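Local coordinates for type IV pilus biogenesis protein PilB (Streptococcus sanguinis, PDB 7B7P) that serves as a minor pilin of type IV pili and has a direct role in adhesion, probably through its metal-binding von Willebrand factor A-like module, at residues A[164-170]-A[214-220]; A[277-283]-A[362-368]; A[288-294]-A[331-335]; A[318-322]-A[349-354]. All blocks are in the same frame, centred on the assembly; numbering follows the deposited sequence.

Contact 1 of 4, residues A[164-170]-A[214-220]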
loop_
_atom_site.group_PDB
_atom_site.type_symbol
_atom_site.label_atom_id
_atom_site.label_comp_id
_atom_site.label_asym_id
_atom_site.label_seq_id
_atom_site.Cartn_x
_atom_site.Cartn_y
_atom_site.Cartn_z
ATOM N N VAL A 164 10.877 -1.139 -0.900
ATOM C CA VAL A 164 10.352 -0.371 0.213
ATOM C C VAL A 164 11.504 0.420 0.794
ATOM O O VAL A 164 12.507 -0.160 1.217
ATOM C CB VAL A 164 9.717 -1.262 1.296
ATOM C CG1 VAL A 164 9.198 -0.396 2.435
ATOM C CG2 VAL A 164 8.598 -2.124 0.710
ATOM N N SER A 165 11.385 1.735 0.797
ATOM C CA SER A 165 12.390 2.566 1.442
ATOM C C SER A 165 11.850 3.019 2.786
ATOM O O SER A 165 10.808 3.687 2.849
ATOM C CB SER A 165 12.784 3.770 0.584
ATOM O OG SER A 165 13.859 4.442 1.228
ATOM N N PHE A 166 12.550 2.633 3.850
ATOM C CA PHE A 166 12.260 3.089 5.196
ATOM C C PHE A 166 13.019 4.369 5.462
ATOM O O PHE A 166 14.236 4.417 5.265
ATOM C CB PHE A 166 12.662 2.034 6.227
ATOM C CG PHE A 166 11.719 0.875 6.282
ATOM C CD1 PHE A 166 10.511 0.979 6.960
ATOM C CD2 PHE A 166 12.026 -0.307 5.635
ATOM C CE1 PHE A 166 9.620 -0.095 6.994
ATOM C CE2 PHE A 166 11.153 -1.382 5.674
ATOM C CZ PHE A 166 9.949 -1.277 6.346
ATOM N N VAL A 167 12.315 5.380 5.961
ATOM C CA VAL A 167 12.869 6.715 6.138
ATOM C C VAL A 167 12.522 7.155 7.550
ATOM O O VAL A 167 11.384 7.557 7.824
ATOM C CB VAL A 167 12.350 7.703 5.088
ATOM C CG1 VAL A 167 12.839 9.117 5.379
ATOM C CG2 VAL A 167 12.800 7.250 3.723
ATOM N N PHE A 168 13.507 7.094 8.451
ATOM C CA PHE A 168 13.262 7.160 9.884
ATOM C C PHE A 168 13.859 8.424 10.485
ATOM O O PHE A 168 15.050 8.693 10.327
ATOM C CB PHE A 168 13.833 5.927 10.592
ATOM C CG PHE A 168 13.059 4.647 10.353
ATOM C CD1 PHE A 168 11.832 4.646 9.717
ATOM C CD2 PHE A 168 13.571 3.435 10.803
ATOM C CE1 PHE A 168 11.133 3.464 9.512
ATOM C CE2 PHE A 168 12.889 2.262 10.608
ATOM C CZ PHE A 168 11.666 2.268 9.968
ATOM N N ASP A 169 13.023 9.175 11.198
ATOM C CA ASP A 169 13.463 10.309 11.988
ATOM C C ASP A 169 14.468 9.839 13.047
ATOM O O ASP A 169 14.195 8.908 13.811
ATOM C CB ASP A 169 12.219 10.953 12.618
ATOM C CG ASP A 169 12.489 12.269 13.346
ATOM O OD1 ASP A 169 13.583 12.502 13.899
ATOM O OD2 ASP A 169 11.539 13.079 13.424
ATOM N N THR A 170 15.654 10.457 13.056
ATOM C CA THR A 170 16.698 10.176 14.037
ATOM C C THR A 170 17.075 11.432 14.806
ATOM O O THR A 170 18.208 11.562 15.267
ATOM C CB THR A 170 17.955 9.559 13.399
ATOM O OG1 THR A 170 18.628 10.519 12.566
ATOM C CG2 THR A 170 17.643 8.316 12.577
ATOM N N VAL A 214 14.395 -3.881 0.519
ATOM C CA VAL A 214 14.265 -2.750 1.420
ATOM C C VAL A 214 15.623 -2.066 1.539
ATOM O O VAL A 214 16.672 -2.688 1.346
ATOM C CB VAL A 214 13.746 -3.203 2.809
ATOM C CG1 VAL A 214 12.538 -4.133 2.677
ATOM C CG2 VAL A 214 14.837 -3.920 3.574
ATOM N N ASN A 215 15.600 -0.766 1.837
ATOM C CA ASN A 215 16.790 -0.058 2.297
ATOM C C ASN A 215 16.368 0.836 3.451
ATOM O O ASN A 215 15.183 0.933 3.783
ATOM C CB ASN A 215 17.482 0.731 1.170
ATOM C CG ASN A 215 16.726 1.998 0.776
ATOM O OD1 ASN A 215 15.520 2.116 1.026
ATOM N ND2 ASN A 215 17.441 2.965 0.165
ATOM N N LEU A 216 17.333 1.510 4.058
ATOM C CA LEU A 216 17.091 2.263 5.275
ATOM C C LEU A 216 17.701 3.651 5.142
ATOM O O LEU A 216 18.906 3.776 4.899
ATOM C CB LEU A 216 17.672 1.525 6.488
ATOM C CG LEU A 216 17.288 2.148 7.832
ATOM C CD1 LEU A 216 15.759 2.251 7.968
ATOM C CD2 LEU A 216 17.905 1.378 9.012
ATOM N N VAL A 217 16.873 4.683 5.308
ATOM C CA VAL A 217 17.307 6.075 5.324
ATOM C C VAL A 217 17.018 6.640 6.707
ATOM O O VAL A 217 15.910 6.478 7.236
ATOM C CB VAL A 217 16.598 6.918 4.241
ATOM C CG1 VAL A 217 16.902 8.431 4.413
ATOM C CG2 VAL A 217 16.961 6.444 2.842
ATOM N N GLY A 218 18.003 7.305 7.287
ATOM C CA GLY A 218 17.805 8.077 8.492
ATOM C C GLY A 218 17.796 9.555 8.143
ATOM O O GLY A 218 18.383 9.976 7.155
ATOM N N PHE A 219 17.122 10.347 8.960
ATOM C CA PHE A 219 17.169 11.781 8.743
ATOM C C PHE A 219 17.000 12.463 10.079
ATOM O O PHE A 219 16.258 11.994 10.944
ATOM C CB PHE A 219 16.093 12.278 7.746
ATOM C CG PHE A 219 14.681 12.279 8.301
ATOM C CD1 PHE A 219 14.179 13.393 8.956
ATOM C CD2 PHE A 219 13.852 11.165 8.134
ATOM C CE1 PHE A 219 12.890 13.402 9.467
ATOM C CE2 PHE A 219 12.549 11.162 8.626
ATOM C CZ PHE A 219 12.067 12.281 9.292
ATOM N N SER A 220 17.709 13.566 10.237
ATOM C CA SER A 220 17.459 14.470 11.334
ATOM C C SER A 220 17.705 15.871 10.810
ATOM O O SER A 220 16.902 16.387 10.025
ATOM C CB SER A 220 18.343 14.141 12.540
ATOM O OG SER A 220 19.714 14.178 12.186
#
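Two neighbouring parallel strands of the von Willebrand factor A-like domain, a Rossmann-type alpha/beta fold, meet here, joined by a right-handed crossover through helix 191-209. Asn215, Val217 and Phe219 each use both N and O to bond residues 164-170, from Asn215 N to Val164 O (3.2 Å) to Thr170 N to Phe219 O (2.7 Å). On the face of Val164, Phe166 and Phe168, Leu216 CD1 fills the notch between Phe166 CB (3.6 Å) and the ring of Phe168 (CD2, 3.8 Å). Gly218 leaves a hollow beside Phe168; even a CB there would crowd Thr170 CG2. Helix 191-209 packs over both phenylalanine rings. On the other face, beta-branched Val167 and Val217 fit flank to flank, and Ser165 suits a tight spot beside helix 258-270, its OG donating to Asn215 OD1 (2.9 Å). Asp169, held by Ser171, Thr283 and Asp284 near the magnesium ion, backs onto a large flat ring: Asp169 CA sits over the face of Phe219, 3.8 Å from its centroid.

Contact 2 of 4, residues A[277-283]-A[362-368]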
loop_
_atom_site.group_PDB
_atom_site.type_symbol
_atom_site.label_atom_id
_atom_site.label_comp_id
_atom_site.label_asym_id
_atom_site.label_seq_id
_atom_site.Cartn_x
_atom_site.Cartn_y
_atom_site.Cartn_z
ATOM N N LYS A 277 6.628 0.378 -5.562
ATOM C CA LYS A 277 7.611 1.131 -4.788
ATOM C C LYS A 277 6.940 1.889 -3.652
ATOM O O LYS A 277 5.889 2.509 -3.840
ATOM C CB LYS A 277 8.388 2.118 -5.680
ATOM C CG LYS A 277 9.138 1.466 -6.833
ATOM C CD LYS A 277 9.792 2.537 -7.712
ATOM C CE LYS A 277 10.296 1.946 -9.020
ATOM N NZ LYS A 277 11.588 2.513 -9.405
ATOM N N TYR A 278 7.589 1.890 -2.494
ATOM C CA TYR A 278 6.972 2.379 -1.271
ATOM C C TYR A 278 7.956 3.187 -0.444
ATOM O O TYR A 278 9.117 2.799 -0.294
ATOM C CB TYR A 278 6.452 1.208 -0.420
ATOM C CG TYR A 278 5.326 0.445 -1.078
ATOM C CD1 TYR A 278 4.025 0.938 -1.064
ATOM C CD2 TYR A 278 5.564 -0.763 -1.718
ATOM C CE1 TYR A 278 3.003 0.250 -1.648
ATOM C CE2 TYR A 278 4.544 -1.457 -2.314
ATOM C CZ TYR A 278 3.267 -0.949 -2.280
ATOM O OH TYR A 278 2.253 -1.646 -2.885
ATOM N N ILE A 279 7.469 4.285 0.132
ATOM C CA ILE A 279 8.150 4.985 1.218
ATOM C C ILE A 279 7.379 4.755 2.516
ATOM O O ILE A 279 6.154 4.916 2.561
ATOM C CB ILE A 279 8.277 6.488 0.925
ATOM C CG1 ILE A 279 9.132 6.715 -0.321
ATOM C CG2 ILE A 279 8.821 7.231 2.157
ATOM C CD1 ILE A 279 10.622 6.805 -0.038
ATOM N N VAL A 280 8.090 4.407 3.574
ATOM C CA VAL A 280 7.526 4.374 4.917
ATOM C C VAL A 280 8.313 5.379 5.718
ATOM O O VAL A 280 9.488 5.158 6.027
ATOM C CB VAL A 280 7.587 2.979 5.561
ATOM C CG1 VAL A 280 7.158 3.050 7.022
ATOM C CG2 VAL A 280 6.708 2.039 4.781
ATOM N N LEU A 281 7.682 6.494 6.028
ATOM C CA LEU A 281 8.352 7.604 6.674
ATOM C C LEU A 281 7.844 7.697 8.100
ATOM O O LEU A 281 6.639 7.780 8.318
ATOM C CB LEU A 281 8.082 8.904 5.916
ATOM C CG LEU A 281 8.966 10.063 6.364
ATOM C CD1 LEU A 281 9.215 10.990 5.194
ATOM C CD2 LEU A 281 8.299 10.807 7.486
ATOM N N LEU A 282 8.761 7.705 9.058
ATOM C CA LEU A 282 8.423 7.781 10.470
ATOM C C LEU A 282 9.005 9.062 11.043
ATOM O O LEU A 282 10.196 9.311 10.891
ATOM C CB LEU A 282 8.962 6.564 11.234
ATOM C CG LEU A 282 8.465 6.556 12.675
ATOM C CD1 LEU A 282 8.074 5.131 13.130
ATOM C CD2 LEU A 282 9.502 7.162 13.599
ATOM N N THR A 283 8.180 9.858 11.715
ATOM C CA THR A 283 8.668 11.071 12.345
ATOM C C THR A 283 7.985 11.256 13.692
ATOM O O THR A 283 6.852 10.809 13.898
ATOM C CB THR A 283 8.468 12.318 11.432
ATOM O OG1 THR A 283 9.019 13.479 12.063
ATOM C CG2 THR A 283 7.017 12.561 11.117
ATOM N N ILE A 362 6.280 6.065 -7.652
ATOM C CA ILE A 362 6.072 5.553 -6.303
ATOM C C ILE A 362 4.593 5.250 -6.083
ATOM O O ILE A 362 3.717 6.060 -6.411
ATOM C CB ILE A 362 6.624 6.541 -5.266
ATOM C CG1 ILE A 362 8.149 6.496 -5.324
ATOM C CG2 ILE A 362 6.157 6.199 -3.854
ATOM C CD1 ILE A 362 8.790 7.600 -4.583
ATOM N N LYS A 363 4.318 4.058 -5.559
ATOM C CA LYS A 363 2.936 3.629 -5.376
ATOM C C LYS A 363 2.276 4.355 -4.207
ATOM O O LYS A 363 1.167 4.875 -4.342
ATOM C CB LYS A 363 2.892 2.114 -5.161
ATOM C CG LYS A 363 1.543 1.585 -4.736
ATOM C CD LYS A 363 0.530 1.735 -5.843
ATOM C CE LYS A 363 -0.568 0.673 -5.710
ATOM N NZ LYS A 363 -1.866 1.194 -6.190
ATOM N N ARG A 364 2.941 4.420 -3.058
ATOM C CA ARG A 364 2.307 5.038 -1.897
ATOM C C ARG A 364 3.389 5.499 -0.933
ATOM O O ARG A 364 4.437 4.856 -0.805
ATOM C CB ARG A 364 1.338 4.059 -1.194
ATOM C CG ARG A 364 0.770 4.509 0.183
ATOM C CD ARG A 364 -0.212 3.469 0.788
ATOM N NE ARG A 364 -1.142 3.008 -0.241
ATOM C CZ ARG A 364 -1.125 1.789 -0.764
ATOM N NH1 ARG A 364 -0.241 0.903 -0.335
ATOM N NH2 ARG A 364 -1.973 1.466 -1.722
ATOM N N VAL A 365 3.132 6.631 -0.276
ATOM C CA VAL A 365 3.923 7.074 0.866
ATOM C C VAL A 365 3.081 6.908 2.128
ATOM O O VAL A 365 2.024 7.537 2.268
ATOM C CB VAL A 365 4.395 8.531 0.724
ATOM C CG1 VAL A 365 5.217 8.933 1.966
ATOM C CG2 VAL A 365 5.193 8.731 -0.588
ATOM N N ASN A 366 3.569 6.090 3.054
ATOM C CA ASN A 366 3.004 5.961 4.390
ATOM C C ASN A 366 3.799 6.845 5.343
ATOM O O ASN A 366 5.032 6.773 5.383
ATOM C CB ASN A 366 3.043 4.505 4.876
ATOM C CG ASN A 366 1.986 3.623 4.206
ATOM O OD1 ASN A 366 0.872 3.486 4.708
ATOM N ND2 ASN A 366 2.343 3.014 3.088
ATOM N N VAL A 367 3.096 7.693 6.083
ATOM C CA VAL A 367 3.698 8.522 7.117
ATOM C C VAL A 367 3.159 8.096 8.475
ATOM O O VAL A 367 1.942 7.982 8.666
ATOM C CB VAL A 367 3.429 10.010 6.858
ATOM C CG1 VAL A 367 4.156 10.874 7.894
ATOM C CG2 VAL A 367 3.862 10.355 5.454
ATOM N N ILE A 368 4.066 7.888 9.417
ATOM C CA ILE A 368 3.735 7.470 10.767
ATOM C C ILE A 368 4.181 8.567 11.713
ATOM O O ILE A 368 5.389 8.797 11.880
ATOM C CB ILE A 368 4.395 6.136 11.130
ATOM C CG1 ILE A 368 4.002 5.050 10.131
ATOM C CG2 ILE A 368 4.021 5.718 12.545
ATOM C CD1 ILE A 368 4.886 3.815 10.253
#
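Six backbone hydrogen bonds join these parallel strands of the central sheet. Ile279, Leu281 and Thr283 donate to Arg364 O, Asn366 O and Ile368 O, while Lys363 N, Asn366 N and Ile368 N donate to Lys277 O, Ile279 O and Leu281 O. The most nearly linear runs from Leu281 N to Asn366 O, at 2.7 Å. Along its other edge, strand 276-283 pairs the backbones of Tyr278, Val280 and Leu282 with strand 162-169. At the N-terminal end, polar side chains are satisfied outside the pair: Arg364 forms salt bridges with Glu393 and Asp419, Tyr278 OH bonds Asp419, and Lys277 NZ reaches carbonyls of Leu269 and Gln272. Further along, mostly beta-branched and leucine side chains fill both faces, with Ile279 CG2 4.0 Å from Val365 CG1 and Val280 CG1 4.0 Å from Ile368 CD1; helices 258-270 and 402-424 cover opposite faces. Thr283 OG1, at the sheet's end, bonds Asp169. This implies a largely apolar strand, paired along both edges, that ends in a polar residue near the metal site.

Contact 3 of 4, residues A[288-294]-A[331-335]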
loop_
_atom_site.group_PDB
_atom_site.type_symbol
_atom_site.label_atom_id
_atom_site.label_comp_id
_atom_site.label_asym_id
_atom_site.label_seq_id
_atom_site.Cartn_x
_atom_site.Cartn_y
_atom_site.Cartn_z
ATOM N N ASN A 288 11.003 21.166 11.233
ATOM C CA ASN A 288 11.626 22.426 11.625
ATOM C C ASN A 288 12.962 22.645 10.929
ATOM O O ASN A 288 13.795 23.389 11.455
ATOM C CB ASN A 288 11.857 22.493 13.173
ATOM C CG ASN A 288 12.791 21.397 13.669
ATOM O OD1 ASN A 288 13.179 20.479 12.921
ATOM N ND2 ASN A 288 13.194 21.508 14.919
ATOM N N ALA A 289 13.214 21.981 9.800
ATOM C CA ALA A 289 14.472 22.145 9.090
ATOM C C ALA A 289 14.253 21.862 7.606
ATOM O O ALA A 289 13.358 21.102 7.225
ATOM C CB ALA A 289 15.559 21.227 9.685
ATOM N N TYR A 290 15.090 22.477 6.773
ATOM C CA TYR A 290 15.049 22.282 5.324
ATOM C C TYR A 290 16.413 22.673 4.777
ATOM O O TYR A 290 17.198 23.340 5.455
ATOM C CB TYR A 290 13.911 23.094 4.663
ATOM C CG TYR A 290 13.962 24.598 4.997
ATOM C CD1 TYR A 290 13.355 25.104 6.146
ATOM C CD2 TYR A 290 14.637 25.495 4.169
ATOM C CE1 TYR A 290 13.420 26.459 6.456
ATOM C CE2 TYR A 290 14.704 26.828 4.464
ATOM C CZ TYR A 290 14.110 27.316 5.607
ATOM O OH TYR A 290 14.193 28.665 5.901
ATOM N N LEU A 291 16.714 22.211 3.564
ATOM C CA LEU A 291 17.945 22.580 2.873
ATOM C C LEU A 291 17.629 23.506 1.709
ATOM O O LEU A 291 16.620 23.324 1.026
ATOM C CB LEU A 291 18.692 21.348 2.362
ATOM C CG LEU A 291 19.244 20.511 3.512
ATOM C CD1 LEU A 291 19.951 19.265 3.022
ATOM C CD2 LEU A 291 20.165 21.362 4.336
ATOM N N VAL A 292 18.488 24.510 1.484
ATOM C CA VAL A 292 18.325 25.366 0.318
ATOM C C VAL A 292 19.386 25.018 -0.717
ATOM O O VAL A 292 20.447 24.468 -0.422
ATOM C CB VAL A 292 18.337 26.875 0.653
ATOM C CG1 VAL A 292 17.162 27.217 1.553
ATOM C CG2 VAL A 292 19.683 27.324 1.256
ATOM N N ASP A 293 19.043 25.291 -1.965
ATOM C CA ASP A 293 19.989 25.274 -3.064
ATOM C C ASP A 293 21.022 26.390 -2.866
ATOM O O ASP A 293 20.724 27.444 -2.284
ATOM C CB ASP A 293 19.179 25.453 -4.344
ATOM C CG ASP A 293 19.997 25.400 -5.616
ATOM O OD1 ASP A 293 21.121 25.938 -5.690
ATOM O OD2 ASP A 293 19.452 24.846 -6.581
ATOM N N SER A 294 22.244 26.169 -3.361
ATOM C CA SER A 294 23.272 27.215 -3.238
ATOM C C SER A 294 22.817 28.542 -3.858
ATOM O O SER A 294 23.225 29.617 -3.401
ATOM C CB SER A 294 24.590 26.769 -3.876
ATOM O OG SER A 294 24.396 26.301 -5.207
ATOM N N ARG A 331 23.639 25.872 4.140
ATOM C CA ARG A 331 22.409 25.750 3.373
ATOM C C ARG A 331 21.200 25.353 4.226
ATOM O O ARG A 331 20.115 25.117 3.678
ATOM C CB ARG A 331 22.635 24.782 2.222
ATOM C CG ARG A 331 23.627 25.373 1.221
ATOM C CD ARG A 331 23.650 24.649 -0.101
ATOM N NE ARG A 331 24.210 23.318 0.039
ATOM C CZ ARG A 331 23.476 22.202 0.151
ATOM N NH1 ARG A 331 22.141 22.247 0.132
ATOM N NH2 ARG A 331 24.071 21.027 0.241
ATOM N N LEU A 332 21.342 25.364 5.554
ATOM C CA LEU A 332 20.374 24.770 6.465
ATOM C C LEU A 332 19.456 25.849 7.008
ATOM O O LEU A 332 19.910 26.797 7.650
ATOM C CB LEU A 332 21.075 24.045 7.620
ATOM C CG LEU A 332 20.156 23.377 8.655
ATOM C CD1 LEU A 332 19.464 22.158 8.058
ATOM C CD2 LEU A 332 20.906 22.974 9.937
ATOM N N GLY A 333 18.160 25.709 6.749
ATOM C CA GLY A 333 17.162 26.443 7.509
ATOM C C GLY A 333 16.721 25.571 8.672
ATOM O O GLY A 333 16.566 24.363 8.525
ATOM N N TYR A 334 16.557 26.185 9.846
ATOM C CA TYR A 334 16.131 25.410 11.006
ATOM C C TYR A 334 15.691 26.323 12.137
ATOM O O TYR A 334 16.098 27.481 12.217
ATOM C CB TYR A 334 17.230 24.495 11.511
ATOM C CG TYR A 334 18.389 25.236 12.103
ATOM C CD1 TYR A 334 19.348 25.817 11.275
ATOM C CD2 TYR A 334 18.547 25.344 13.476
ATOM C CE1 TYR A 334 20.444 26.500 11.800
ATOM C CE2 TYR A 334 19.642 26.019 14.021
ATOM C CZ TYR A 334 20.587 26.601 13.166
ATOM O OH TYR A 334 21.683 27.275 13.653
ATOM N N ASP A 335 14.886 25.753 13.034
ATOM C CA ASP A 335 14.411 26.416 14.244
ATOM C C ASP A 335 14.482 25.399 15.388
ATOM O O ASP A 335 13.673 24.460 15.450
ATOM C CB ASP A 335 12.993 26.937 14.041
ATOM C CG ASP A 335 12.336 27.375 15.322
ATOM O OD1 ASP A 335 13.065 27.647 16.286
ATOM O OD2 ASP A 335 11.088 27.499 15.349
#
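Arg331 provides the strongest polar links: its NH1 donates to Val292 O at 2.8 Å, and its own O accepts from Val292 N at 2.8 Å, so one residue grips both ends of another's backbone. The guanidinium also forms a salt bridge with Asp320 and bonds Gly326 O, a spread of donors suiting arginine. Inward, the antiparallel beta ladder of 289-291 and 332-335 has Tyr290 and Gly333 as its hydrogen-bonded pair (Tyr290 N to Gly333 O 3.0 Å, Gly333 N to Tyr290 O 2.9 Å). Asp335 N then bonds Asn288 O (3.0 Å), and Asn288 OD1 is taken by Thr256 N. Glycine suits 333 because the Tyr290 ring lies over it in a CH-pi contact (Gly333 CA 3.9 Å from the centroid); a CB would collide. On the other face Leu291 CD2 meets Leu332 CD1 (3.9 Å), and small Ala289 fits beside Tyr334. Strand 289-291, outermost in this sheet, is thus tied by an arginine as well as by backbone pairing, which Leu291 extends to Asp320.

Contact 4 of 4, residues A[318-322]-A[349-354]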
loop_
_atom_site.group_PDB
_atom_site.type_symbol
_atom_site.label_atom_id
_atom_site.label_comp_id
_atom_site.label_asym_id
_atom_site.label_seq_id
_atom_site.Cartn_x
_atom_site.Cartn_y
_atom_site.Cartn_z
ATOM N N ILE A 318 15.082 28.615 -1.811
ATOM C CA ILE A 318 15.092 27.810 -3.011
ATOM C C ILE A 318 15.526 26.441 -2.537
ATOM O O ILE A 318 16.678 26.254 -2.113
ATOM C CB ILE A 318 16.022 28.380 -4.085
ATOM C CG1 ILE A 318 15.582 29.812 -4.415
ATOM C CG2 ILE A 318 16.009 27.514 -5.314
ATOM C CD1 ILE A 318 16.627 30.635 -5.075
ATOM N N TYR A 319 14.594 25.500 -2.539
ATOM C CA TYR A 319 14.870 24.218 -1.926
ATOM C C TYR A 319 15.966 23.481 -2.676
ATOM O O TYR A 319 16.101 23.589 -3.893
ATOM C CB TYR A 319 13.589 23.399 -1.842
ATOM C CG TYR A 319 12.626 24.098 -0.912
ATOM C CD1 TYR A 319 12.983 24.365 0.404
ATOM C CD2 TYR A 319 11.395 24.534 -1.357
ATOM C CE1 TYR A 319 12.124 25.040 1.251
ATOM C CE2 TYR A 319 10.518 25.209 -0.516
ATOM C CZ TYR A 319 10.891 25.458 0.777
ATOM O OH TYR A 319 10.027 26.130 1.588
ATOM N N ASP A 320 16.779 22.757 -1.916
ATOM C CA ASP A 320 17.751 21.831 -2.465
ATOM C C ASP A 320 17.053 20.600 -3.018
ATOM O O ASP A 320 16.833 19.609 -2.304
ATOM C CB ASP A 320 18.759 21.425 -1.386
ATOM C CG ASP A 320 19.907 20.591 -1.933
ATOM O OD1 ASP A 320 19.977 20.356 -3.156
ATOM O OD2 ASP A 320 20.730 20.140 -1.121
ATOM N N LEU A 321 16.706 20.664 -4.291
ATOM C CA LEU A 321 16.112 19.566 -5.035
ATOM C C LEU A 321 17.117 18.830 -5.915
ATOM O O LEU A 321 16.720 18.193 -6.890
ATOM C CB LEU A 321 14.981 20.103 -5.898
ATOM C CG LEU A 321 13.982 20.899 -5.084
ATOM C CD1 LEU A 321 12.889 21.409 -6.033
ATOM C CD2 LEU A 321 13.409 19.981 -3.980
ATOM N N SER A 322 18.407 18.924 -5.622
ATOM C CA SER A 322 19.370 18.307 -6.521
ATOM C C SER A 322 19.364 16.779 -6.363
ATOM O O SER A 322 19.176 16.256 -5.264
ATOM C CB SER A 322 20.782 18.836 -6.255
ATOM O OG SER A 322 21.734 17.965 -6.864
ATOM N N ALA A 349 6.890 22.437 3.133
ATOM C CA ALA A 349 6.880 22.672 1.691
ATOM C C ALA A 349 8.066 22.011 1.008
ATOM O O ALA A 349 7.947 21.556 -0.135
ATOM C CB ALA A 349 6.878 24.177 1.386
ATOM N N TYR A 350 9.212 21.951 1.686
ATOM C CA TYR A 350 10.372 21.251 1.139
ATOM C C TYR A 350 10.015 19.816 0.795
ATOM O O TYR A 350 10.349 19.315 -0.282
ATOM C CB TYR A 350 11.524 21.297 2.150
ATOM C CG TYR A 350 12.817 20.642 1.693
ATOM C CD1 TYR A 350 13.172 20.643 0.365
ATOM C CD2 TYR A 350 13.708 20.066 2.610
ATOM C CE1 TYR A 350 14.332 20.082 -0.069
ATOM C CE2 TYR A 350 14.892 19.513 2.192
ATOM C CZ TYR A 350 15.204 19.533 0.837
ATOM O OH TYR A 350 16.372 18.981 0.368
ATOM N N ALA A 351 9.321 19.139 1.712
ATOM C CA ALA A 351 8.934 17.755 1.482
ATOM C C ALA A 351 7.967 17.645 0.305
ATOM O O ALA A 351 8.005 16.675 -0.458
ATOM C CB ALA A 351 8.323 17.188 2.764
ATOM N N GLY A 352 7.093 18.630 0.135
ATOM C CA GLY A 352 6.225 18.617 -1.024
ATOM C C GLY A 352 6.988 18.844 -2.319
ATOM O O GLY A 352 6.721 18.188 -3.331
ATOM N N GLU A 353 7.957 19.767 -2.312
ATOM C CA GLU A 353 8.753 19.961 -3.529
ATOM C C GLU A 353 9.540 18.703 -3.862
ATOM O O GLU A 353 9.612 18.308 -5.028
ATOM C CB GLU A 353 9.703 21.153 -3.396
ATOM C CG GLU A 353 9.015 22.478 -3.360
ATOM C CD GLU A 353 7.991 22.643 -4.489
ATOM O OE1 GLU A 353 8.388 22.586 -5.669
ATOM O OE2 GLU A 353 6.787 22.814 -4.196
ATOM N N VAL A 354 10.098 18.034 -2.845
ATOM C CA VAL A 354 10.829 16.794 -3.094
ATOM C C VAL A 354 9.910 15.747 -3.708
ATOM O O VAL A 354 10.274 15.064 -4.674
ATOM C CB VAL A 354 11.477 16.282 -1.794
ATOM C CG1 VAL A 354 11.890 14.833 -1.961
ATOM C CG2 VAL A 354 12.672 17.157 -1.403
#
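A loop of the chain, between strands 311-314 and 332-335, lies against one side of helix 341-358 in the von Willebrand factor A-like module. Ile318 does not reach the helix; its backbone pairs with Asp293 instead. Tyr319 makes the first real contact. Its flat ring lies across the helix surface, with Tyr350 CA 4.0 Å from the ring centroid and almost on the ring normal, a CH-pi contact; Tyr319 OH extends to Ala349 CB (3.7 Å), where a small alanine leaves room, and Tyr319 CD2 meets the aliphatic Glu353 CG (3.7 Å). The Tyr319 and Tyr350 rings are nearly parallel, at 23°, but slid apart so that they barely overlap. The side chain of Asp320 has other partners: its OD1 accepts from Ser322 N at 3.3 Å, forming an Asx turn, for which a short acidic side chain is well suited, while OD2 forms a salt bridge with Arg331. Leu321 then turns its apolar end to the helix, where its CD2 is 3.9 Å from both Glu353 CB and Val354 CG2. Ser322 is again beyond reach of the helix. The one hydrogen bond between the segments runs from Tyr350 OH to Asp320 O, at 2.8 Å.

In the fold
Contacts 1 and 2 are successive pairings in one sheet, their centres 10 Å apart, because strands 162-169 and 276-283 are themselves neighbours: Ser165 N lies 2.7 Å from Tyr278 O, probably hydrogen-bonded. Contacts 3 and 4, also 10 Å apart between centres, form a second cluster, tied by the salt bridge from Arg331 NH1 to Asp320 OD2 (2.8 Å); along the chain their segments alternate, and both are nested inside the loop closed by contact 2. The bound magnesium ion lies about 4 Å from the side chain of Asp169, 6 Å from that of Thr283 and 6 Å from that of Asn288, so contacts 1, 2 and 3 approach the MIDAS, whereas contact 4 lies away from it.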